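Local coordinates for peptidoglycan recognition protein 3 (Branchiostoma belcheri tsingtauense, PDB 4Z8I) that probably hydrolyses the amide bond between N-acetylmuramic acid and L-alanine in bacterial peptidoglycan, as a zinc-dependent amidase carrying a fused chitin-binding domain, at residues Phe167-Lys181 with Pro211-Gly223. Numbering follows the deposited sequence.
Sequences FTSQKPTASAIAAAK and PGNLLYDDIKSWG
Trp222 lays one face of its indole under the extended side chain of Lys181, whose CE sits 3.5 Å from the centroid of the five-membered ring, a CH-pi contact just 7° off the normal. Lys181 NZ adds a cation-pi contact over the same face, while Ile219 CG2 covers the opposite one. Ile177 CG2 meets Trp222 CZ2 at 3.6 Å, and Ala180 CB approaches CH2. Trp222 NE1 gives a nearly straight bond, 2.6 Å, to Asp218 OD2, reached from above the carboxylate plane, which with the two covered faces would hold the indole's rotation. With CG anti to the backbone N (chi1 -173°), the Asp218 carboxylate lies between the two side chains it serves: OD1 forms a salt bridge with Lys171 NZ at 3.1 Å. A leucine in place of Trp222 would probably leave Asp218 OD2 without its indole donor and open a gap beneath Ile177 and Lys181. Farther along, Leu215 CD1 packs against Pro172 CG, which itself covers the Phe167 ring, and Leu214 CB lies 3.6 Å from Lys171 CG. Phe167 O accepts two weak bonds, from Leu214 N and Leu215 N, at the start of helix 213-218. Phe163 of strand 158-163 backs Pro172, Ala180, Leu215 and Trp222. The contact thus joins helix 174-190 and its preceding loop to helix 213-218, which starts just after zinc ligand Cys210 and the Pro211-Gly212 link, in the mixed-sheet alpha/beta fold of the PGRP amidase domain.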
ATOM      1  N   PHE A 167     -11.572   0.940 -12.446  1.00 27.07           N
ATOM      2  CA  PHE A 167     -10.356   1.023 -13.243  1.00 27.86           C
ATOM      3  C   PHE A 167     -10.309  -0.011 -14.359  1.00 32.36           C
ATOM      4  O   PHE A 167      -9.290  -0.661 -14.589  1.00 44.73           O
ATOM      5  CB  PHE A 167      -9.131   0.955 -12.331  1.00 31.65           C
ATOM      6  CG  PHE A 167      -9.147   1.996 -11.250  1.00 41.46           C
ATOM      7  CD1 PHE A 167      -8.989   3.338 -11.566  1.00 31.39           C
ATOM      8  CD2 PHE A 167      -9.359   1.642  -9.929  1.00 34.91           C
ATOM      9  CE1 PHE A 167      -9.023   4.301 -10.583  1.00 26.45           C
ATOM     10  CE2 PHE A 167      -9.394   2.602  -8.942  1.00 32.21           C
ATOM     11  CZ  PHE A 167      -9.224   3.935  -9.269  1.00 32.30           C
ATOM     12  N   THR A 168     -11.436  -0.140 -15.053  1.00 39.96           N
ATOM     13  CA  THR A 168     -11.538  -0.997 -16.221  1.00 52.08           C
ATOM     14  C   THR A 168     -11.034  -0.244 -17.446  1.00 47.28           C
ATOM     15  O   THR A 168     -10.403  -0.824 -18.329  1.00 63.67           O
ATOM     16  CB  THR A 168     -12.991  -1.449 -16.453  1.00 61.53           C
ATOM     17  OG1 THR A 168     -13.831  -0.299 -16.603  1.00 82.71           O
ATOM     18  CG2 THR A 168     -13.486  -2.273 -15.275  1.00 41.76           C
ATOM     19  N   SER A 169     -11.312   1.057 -17.486  1.00 45.51           N
ATOM     20  CA  SER A 169     -10.870   1.909 -18.586  1.00 50.74           C
ATOM     21  C   SER A 169     -10.044   3.087 -18.078  1.00 43.83           C
ATOM     22  O   SER A 169      -9.600   3.927 -18.860  1.00 52.29           O
ATOM     23  CB  SER A 169     -12.068   2.420 -19.385  1.00 35.16           C
ATOM     24  OG  SER A 169     -12.819   1.344 -19.913  1.00 81.34           O
ATOM     25  N   GLN A 170      -9.850   3.143 -16.764  1.00 66.78           N
ATOM     26  CA  GLN A 170      -9.020   4.171 -16.142  1.00 60.57           C
ATOM     27  C   GLN A 170      -7.913   3.532 -15.319  1.00 57.69           C
ATOM     28  O   GLN A 170      -7.957   2.340 -15.023  1.00 64.18           O
ATOM     29  CB  GLN A 170      -9.860   5.061 -15.222  1.00 70.31           C
ATOM     30  CG  GLN A 170     -10.563   6.218 -15.907  1.00 77.09           C
ATOM     31  CD  GLN A 170     -11.133   7.215 -14.913  1.00 84.53           C
ATOM     32  OE1 GLN A 170     -11.179   6.957 -13.708  1.00 72.47           O
ATOM     33  NE2 GLN A 170     -11.567   8.367 -15.414  1.00 91.57           N
ATOM     34  N   LYS A 171      -6.919   4.332 -14.950  1.00 67.12           N
ATOM     35  CA  LYS A 171      -5.928   3.913 -13.966  1.00 52.85           C
ATOM     36  C   LYS A 171      -5.978   4.900 -12.811  1.00 40.48           C
ATOM     37  O   LYS A 171      -6.257   6.080 -13.018  1.00 57.01           O
ATOM     38  CB  LYS A 171      -4.525   3.867 -14.579  1.00 60.75           C
ATOM     39  CG  LYS A 171      -4.384   2.856 -15.707  1.00 71.76           C
ATOM     40  CD  LYS A 171      -3.000   2.869 -16.338  1.00 71.14           C
ATOM     41  CE  LYS A 171      -1.941   2.337 -15.389  1.00 71.34           C
ATOM     42  NZ  LYS A 171      -0.596   2.279 -16.037  1.00 75.83           N
ATOM     43  N   PRO A 172      -5.729   4.421 -11.585  1.00 39.45           N
ATOM     44  CA  PRO A 172      -5.706   5.317 -10.424  1.00 33.06           C
ATOM     45  C   PRO A 172      -4.609   6.367 -10.568  1.00 36.59           C
ATOM     46  O   PRO A 172      -3.739   6.229 -11.427  1.00 33.38           O
ATOM     47  CB  PRO A 172      -5.374   4.373  -9.263  1.00 50.75           C
ATOM     48  CG  PRO A 172      -5.793   3.017  -9.737  1.00 46.63           C
ATOM     49  CD  PRO A 172      -5.519   3.012 -11.207  1.00 44.03           C
ATOM     50  N   THR A 173      -4.655   7.408  -9.744  1.00 41.37           N
ATOM     51  CA  THR A 173      -3.610   8.425  -9.760  1.00 30.97           C
ATOM     52  C   THR A 173      -2.290   7.804  -9.313  1.00 37.57           C
ATOM     53  O   THR A 173      -2.279   6.821  -8.573  1.00 37.38           O
ATOM     54  CB  THR A 173      -3.969   9.617  -8.849  1.00 34.84           C
ATOM     55  OG1 THR A 173      -4.096   9.168  -7.493  1.00 41.79           O
ATOM     56  CG2 THR A 173      -5.280  10.243  -9.289  1.00 28.84           C
ATOM     57  N   ALA A 174      -1.177   8.372  -9.769  1.00 40.53           N
ATOM     58  CA  ALA A 174       0.137   7.853  -9.413  1.00 31.51           C
ATOM     59  C   ALA A 174       0.322   7.843  -7.901  1.00 38.28           C
ATOM     60  O   ALA A 174       1.010   6.979  -7.356  1.00 57.09           O
ATOM     61  CB  ALA A 174       1.229   8.670 -10.079  1.00 39.63           C
ATOM     62  N   SER A 175      -0.308   8.802  -7.228  1.00 31.25           N
ATOM     63  CA  SER A 175      -0.240   8.881  -5.770  1.00 48.24           C
ATOM     64  C   SER A 175      -0.933   7.693  -5.106  1.00 42.76           C
ATOM     65  O   SER A 175      -0.497   7.219  -4.058  1.00 52.53           O
ATOM     66  CB  SER A 175      -0.841  10.196  -5.271  1.00 26.71           C
ATOM     67  OG  SER A 175      -2.196  10.319  -5.657  1.00 65.39           O
ATOM     68  N   ALA A 176      -2.010   7.213  -5.721  1.00 38.43           N
ATOM     69  CA  ALA A 176      -2.722   6.047  -5.207  1.00 42.32           C
ATOM     70  C   ALA A 176      -1.855   4.793  -5.313  1.00 30.95           C
ATOM     71  O   ALA A 176      -1.733   4.023  -4.353  1.00 34.64           O
ATOM     72  CB  ALA A 176      -4.036   5.861  -5.948  1.00 24.16           C
ATOM     73  N   ILE A 177      -1.253   4.604  -6.484  1.00 31.80           N
ATOM     74  CA  ILE A 177      -0.339   3.494  -6.731  1.00 40.25           C
ATOM     75  C   ILE A 177       0.828   3.522  -5.747  1.00 52.18           C
ATOM     76  O   ILE A 177       1.154   2.513  -5.112  1.00 61.02           O
ATOM     77  CB  ILE A 177       0.234   3.561  -8.158  1.00 36.82           C
ATOM     78  CG1 ILE A 177      -0.878   3.811  -9.183  1.00 41.34           C
ATOM     79  CG2 ILE A 177       1.018   2.300  -8.480  1.00 41.56           C
ATOM     80  CD1 ILE A 177      -1.917   2.716  -9.251  1.00 55.01           C
ATOM     81  N   ALA A 178       1.453   4.691  -5.632  1.00 47.07           N
ATOM     82  CA  ALA A 178       2.568   4.890  -4.714  1.00 36.95           C
ATOM     83  C   ALA A 178       2.171   4.569  -3.281  1.00 37.91           C
ATOM     84  O   ALA A 178       2.931   3.939  -2.540  1.00 50.60           O
ATOM     85  CB  ALA A 178       3.075   6.313  -4.812  1.00 31.76           C
ATOM     86  N   ALA A 179       0.975   5.001  -2.894  1.00 35.09           N
ATOM     87  CA  ALA A 179       0.474   4.746  -1.548  1.00 42.25           C
ATOM     88  C   ALA A 179       0.272   3.253  -1.295  1.00 47.57           C
ATOM     89  O   ALA A 179       0.591   2.757  -0.215  1.00 52.02           O
ATOM     90  CB  ALA A 179      -0.811   5.506  -1.307  1.00 31.61           C
ATOM     91  N   ALA A 180      -0.260   2.544  -2.286  1.00 36.61           N
ATOM     92  CA  ALA A 180      -0.459   1.100  -2.151  1.00 39.51           C
ATOM     93  C   ALA A 180       0.867   0.352  -2.036  1.00 32.72           C
ATOM     94  O   ALA A 180       1.036  -0.509  -1.164  1.00 41.02           O
ATOM     95  CB  ALA A 180      -1.264   0.566  -3.315  1.00 22.85           C
ATOM     96  N   LYS A 181       1.800   0.683  -2.924  1.00 37.64           N
ATOM     97  CA  LYS A 181       3.122   0.068  -2.902  1.00 38.60           C
ATOM     98  C   LYS A 181       3.830   0.325  -1.577  1.00 32.55           C
ATOM     99  O   LYS A 181       4.445  -0.576  -1.006  1.00 36.56           O
ATOM    100  CB  LYS A 181       3.971   0.585  -4.065  1.00 25.14           C
ATOM    101  CG  LYS A 181       3.442   0.205  -5.437  1.00 33.00           C
ATOM    102  CD  LYS A 181       4.381   0.675  -6.539  1.00 26.81           C
ATOM    103  CE  LYS A 181       3.913   0.191  -7.905  1.00 44.79           C
ATOM    104  NZ  LYS A 181       4.831   0.617  -9.003  1.00 62.84           N
ATOM    105  N   PRO A 211      -9.396  -6.411 -10.364  1.00 39.12           N
ATOM    106  CA  PRO A 211      -9.556  -4.999 -10.008  1.00 45.14           C
ATOM    107  C   PRO A 211      -9.697  -4.082 -11.217  1.00 57.39           C
ATOM    108  O   PRO A 211      -9.212  -2.952 -11.167  1.00 67.26           O
ATOM    109  CB  PRO A 211      -8.232  -4.693  -9.314  1.00 43.58           C
ATOM    110  CG  PRO A 211      -7.248  -5.508 -10.084  1.00 24.97           C
ATOM    111  CD  PRO A 211      -7.974  -6.763 -10.525  1.00 39.44           C
ATOM    112  N   GLY A 212     -10.343  -4.550 -12.280  1.00 34.95           N
ATOM    113  CA  GLY A 212     -10.456  -3.761 -13.495  1.00 27.68           C
ATOM    114  C   GLY A 212      -9.267  -3.971 -14.413  1.00 47.29           C
ATOM    115  O   GLY A 212      -8.149  -4.172 -13.945  1.00 54.43           O
ATOM    116  N   ASN A 213      -9.508  -3.915 -15.721  1.00 45.08           N
ATOM    117  CA  ASN A 213      -8.478  -4.199 -16.721  1.00 40.54           C
ATOM    118  C   ASN A 213      -7.172  -3.408 -16.593  1.00 49.97           C
ATOM    119  O   ASN A 213      -6.099  -3.999 -16.509  1.00 56.70           O
ATOM    120  CB  ASN A 213      -9.041  -4.029 -18.138  1.00 41.91           C
ATOM    121  CG  ASN A 213      -9.954  -5.169 -18.549  1.00 46.43           C
ATOM    122  OD1 ASN A 213      -9.824  -6.293 -18.067  1.00 58.48           O
ATOM    123  ND2 ASN A 213     -10.881  -4.884 -19.454  1.00 47.95           N
ATOM    124  N   LEU A 214      -7.264  -2.081 -16.590  1.00 57.59           N
ATOM    125  CA  LEU A 214      -6.067  -1.235 -16.612  1.00 56.87           C
ATOM    126  C   LEU A 214      -5.234  -1.300 -15.328  1.00 60.44           C
ATOM    127  O   LEU A 214      -4.002  -1.347 -15.378  1.00 53.90           O
ATOM    128  CB  LEU A 214      -6.428   0.215 -16.949  1.00 48.97           C
ATOM    129  CG  LEU A 214      -6.982   0.469 -18.354  1.00 47.86           C
ATOM    130  CD1 LEU A 214      -6.815   1.926 -18.746  1.00 34.56           C
ATOM    131  CD2 LEU A 214      -6.304  -0.426 -19.367  1.00 34.91           C
ATOM    132  N   LEU A 215      -5.906  -1.300 -14.182  1.00 56.11           N
ATOM    133  CA  LEU A 215      -5.218  -1.457 -12.908  1.00 46.16           C
ATOM    134  C   LEU A 215      -4.549  -2.828 -12.831  1.00 52.70           C
ATOM    135  O   LEU A 215      -3.417  -2.956 -12.353  1.00 59.84           O
ATOM    136  CB  LEU A 215      -6.193  -1.271 -11.744  1.00 27.20           C
ATOM    137  CG  LEU A 215      -5.598  -1.474 -10.352  1.00 25.23           C
ATOM    138  CD1 LEU A 215      -4.383  -0.584 -10.164  1.00 39.46           C
ATOM    139  CD2 LEU A 215      -6.634  -1.193  -9.278  1.00 31.18           C
ATOM    140  N   TYR A 216      -5.254  -3.849 -13.314  1.00 49.95           N
ATOM    141  CA  TYR A 216      -4.714  -5.204 -13.357  1.00 52.78           C
ATOM    142  C   TYR A 216      -3.491  -5.266 -14.262  1.00 52.48           C
ATOM    143  O   TYR A 216      -2.556  -6.018 -13.996  1.00 46.49           O
ATOM    144  CB  TYR A 216      -5.775  -6.197 -13.835  1.00 55.93           C
ATOM    145  CG  TYR A 216      -5.304  -7.632 -13.887  1.00 43.51           C
ATOM    146  CD1 TYR A 216      -5.148  -8.373 -12.723  1.00 40.66           C
ATOM    147  CD2 TYR A 216      -5.027  -8.247 -15.098  1.00 32.87           C
ATOM    148  CE1 TYR A 216      -4.722  -9.684 -12.765  1.00 36.96           C
ATOM    149  CE2 TYR A 216      -4.600  -9.559 -15.150  1.00 33.48           C
ATOM    150  CZ  TYR A 216      -4.452 -10.271 -13.982  1.00 41.69           C
ATOM    151  OH  TYR A 216      -4.027 -11.577 -14.032  1.00 49.32           O
ATOM    152  N   ASP A 217      -3.504  -4.477 -15.334  1.00 50.06           N
ATOM    153  CA  ASP A 217      -2.349  -4.381 -16.216  1.00 59.17           C
ATOM    154  C   ASP A 217      -1.185  -3.719 -15.487  1.00 60.51           C
ATOM    155  O   ASP A 217      -0.040  -4.149 -15.615  1.00 59.56           O
ATOM    156  CB  ASP A 217      -2.684  -3.597 -17.489  1.00 76.81           C
ATOM    157  CG  ASP A 217      -3.457  -4.422 -18.503  1.00 97.21           C
ATOM    158  OD1 ASP A 217      -3.441  -5.668 -18.404  1.00107.95           O
ATOM    159  OD2 ASP A 217      -4.073  -3.821 -19.410  1.00 93.29           O
ATOM    160  N   ASP A 218      -1.483  -2.675 -14.716  1.00 45.64           N
ATOM    161  CA  ASP A 218      -0.435  -1.951 -14.001  1.00 32.21           C
ATOM    162  C   ASP A 218       0.235  -2.814 -12.930  1.00 39.16           C
ATOM    163  O   ASP A 218       1.457  -2.786 -12.786  1.00 57.96           O
ATOM    164  CB  ASP A 218      -0.979  -0.656 -13.390  1.00 28.88           C
ATOM    165  CG  ASP A 218       0.113   0.211 -12.782  1.00 59.35           C
ATOM    166  OD1 ASP A 218       0.780   0.954 -13.535  1.00 58.64           O
ATOM    167  OD2 ASP A 218       0.302   0.159 -11.549  1.00 54.85           O
ATOM    168  N   ILE A 219      -0.556  -3.593 -12.193  1.00 35.06           N
ATOM    169  CA  ILE A 219       0.002  -4.401 -11.102  1.00 51.55           C
ATOM    170  C   ILE A 219       0.910  -5.550 -11.556  1.00 50.81           C
ATOM    171  O   ILE A 219       1.589  -6.165 -10.732  1.00 52.09           O
ATOM    172  CB  ILE A 219      -1.084  -4.945 -10.144  1.00 46.99           C
ATOM    173  CG1 ILE A 219      -1.980  -5.958 -10.853  1.00 38.48           C
ATOM    174  CG2 ILE A 219      -1.896  -3.806  -9.548  1.00 41.03           C
ATOM    175  CD1 ILE A 219      -2.993  -6.603  -9.935  1.00 46.53           C
ATOM    176  N   LYS A 220       0.925  -5.841 -12.853  1.00 42.48           N
ATOM    177  CA  LYS A 220       1.842  -6.842 -13.388  1.00 43.70           C
ATOM    178  C   LYS A 220       3.266  -6.315 -13.288  1.00 58.63           C
ATOM    179  O   LYS A 220       4.211  -7.072 -13.058  1.00 58.33           O
ATOM    180  CB  LYS A 220       1.529  -7.136 -14.853  1.00 47.21           C
ATOM    181  CG  LYS A 220       0.063  -7.345 -15.158  1.00 49.38           C
ATOM    182  CD  LYS A 220      -0.378  -8.767 -14.892  1.00 41.99           C
ATOM    183  CE  LYS A 220      -1.004  -9.360 -16.141  1.00 56.15           C
ATOM    184  NZ  LYS A 220      -1.829  -8.347 -16.858  1.00 67.98           N
ATOM    185  N   SER A 221       3.405  -5.005 -13.465  1.00 68.67           N
ATOM    186  CA  SER A 221       4.703  -4.344 -13.414  1.00 66.64           C
ATOM    187  C   SER A 221       5.192  -4.156 -11.980  1.00 58.93           C
ATOM    188  O   SER A 221       6.352  -3.804 -11.760  1.00 58.66           O
ATOM    189  CB  SER A 221       4.633  -2.990 -14.119  1.00 67.26           C
ATOM    190  OG  SER A 221       3.750  -2.112 -13.445  1.00 83.71           O
ATOM    191  N   TRP A 222       4.311  -4.376 -11.008  1.00 49.92           N
ATOM    192  CA  TRP A 222       4.707  -4.287  -9.606  1.00 49.29           C
ATOM    193  C   TRP A 222       5.582  -5.485  -9.290  1.00 59.43           C
ATOM    194  O   TRP A 222       5.496  -6.518  -9.955  1.00 70.09           O
ATOM    195  CB  TRP A 222       3.498  -4.282  -8.662  1.00 33.89           C
ATOM    196  CG  TRP A 222       2.521  -3.151  -8.856  1.00 42.62           C
ATOM    197  CD1 TRP A 222       2.410  -2.331  -9.942  1.00 37.66           C
ATOM    198  CD2 TRP A 222       1.512  -2.725  -7.928  1.00 39.09           C
ATOM    199  NE1 TRP A 222       1.392  -1.427  -9.750  1.00 28.43           N
ATOM    200  CE2 TRP A 222       0.827  -1.646  -8.522  1.00 33.69           C
ATOM    201  CE3 TRP A 222       1.122  -3.151  -6.656  1.00 40.75           C
ATOM    202  CZ2 TRP A 222      -0.226  -0.987  -7.885  1.00 26.66           C
ATOM    203  CZ3 TRP A 222       0.076  -2.496  -6.026  1.00 48.01           C
ATOM    204  CH2 TRP A 222      -0.584  -1.428  -6.640  1.00 33.06           C
ATOM    205  N   GLY A 223       6.428  -5.348  -8.278  1.00 53.19           N
ATOM    206  CA  GLY A 223       7.271  -6.449  -7.861  1.00 46.45           C
ATOM    207  C   GLY A 223       6.472  -7.568  -7.224  1.00 54.75           C
ATOM    208  O   GLY A 223       5.474  -7.319  -6.544  1.00 65.03           O
TER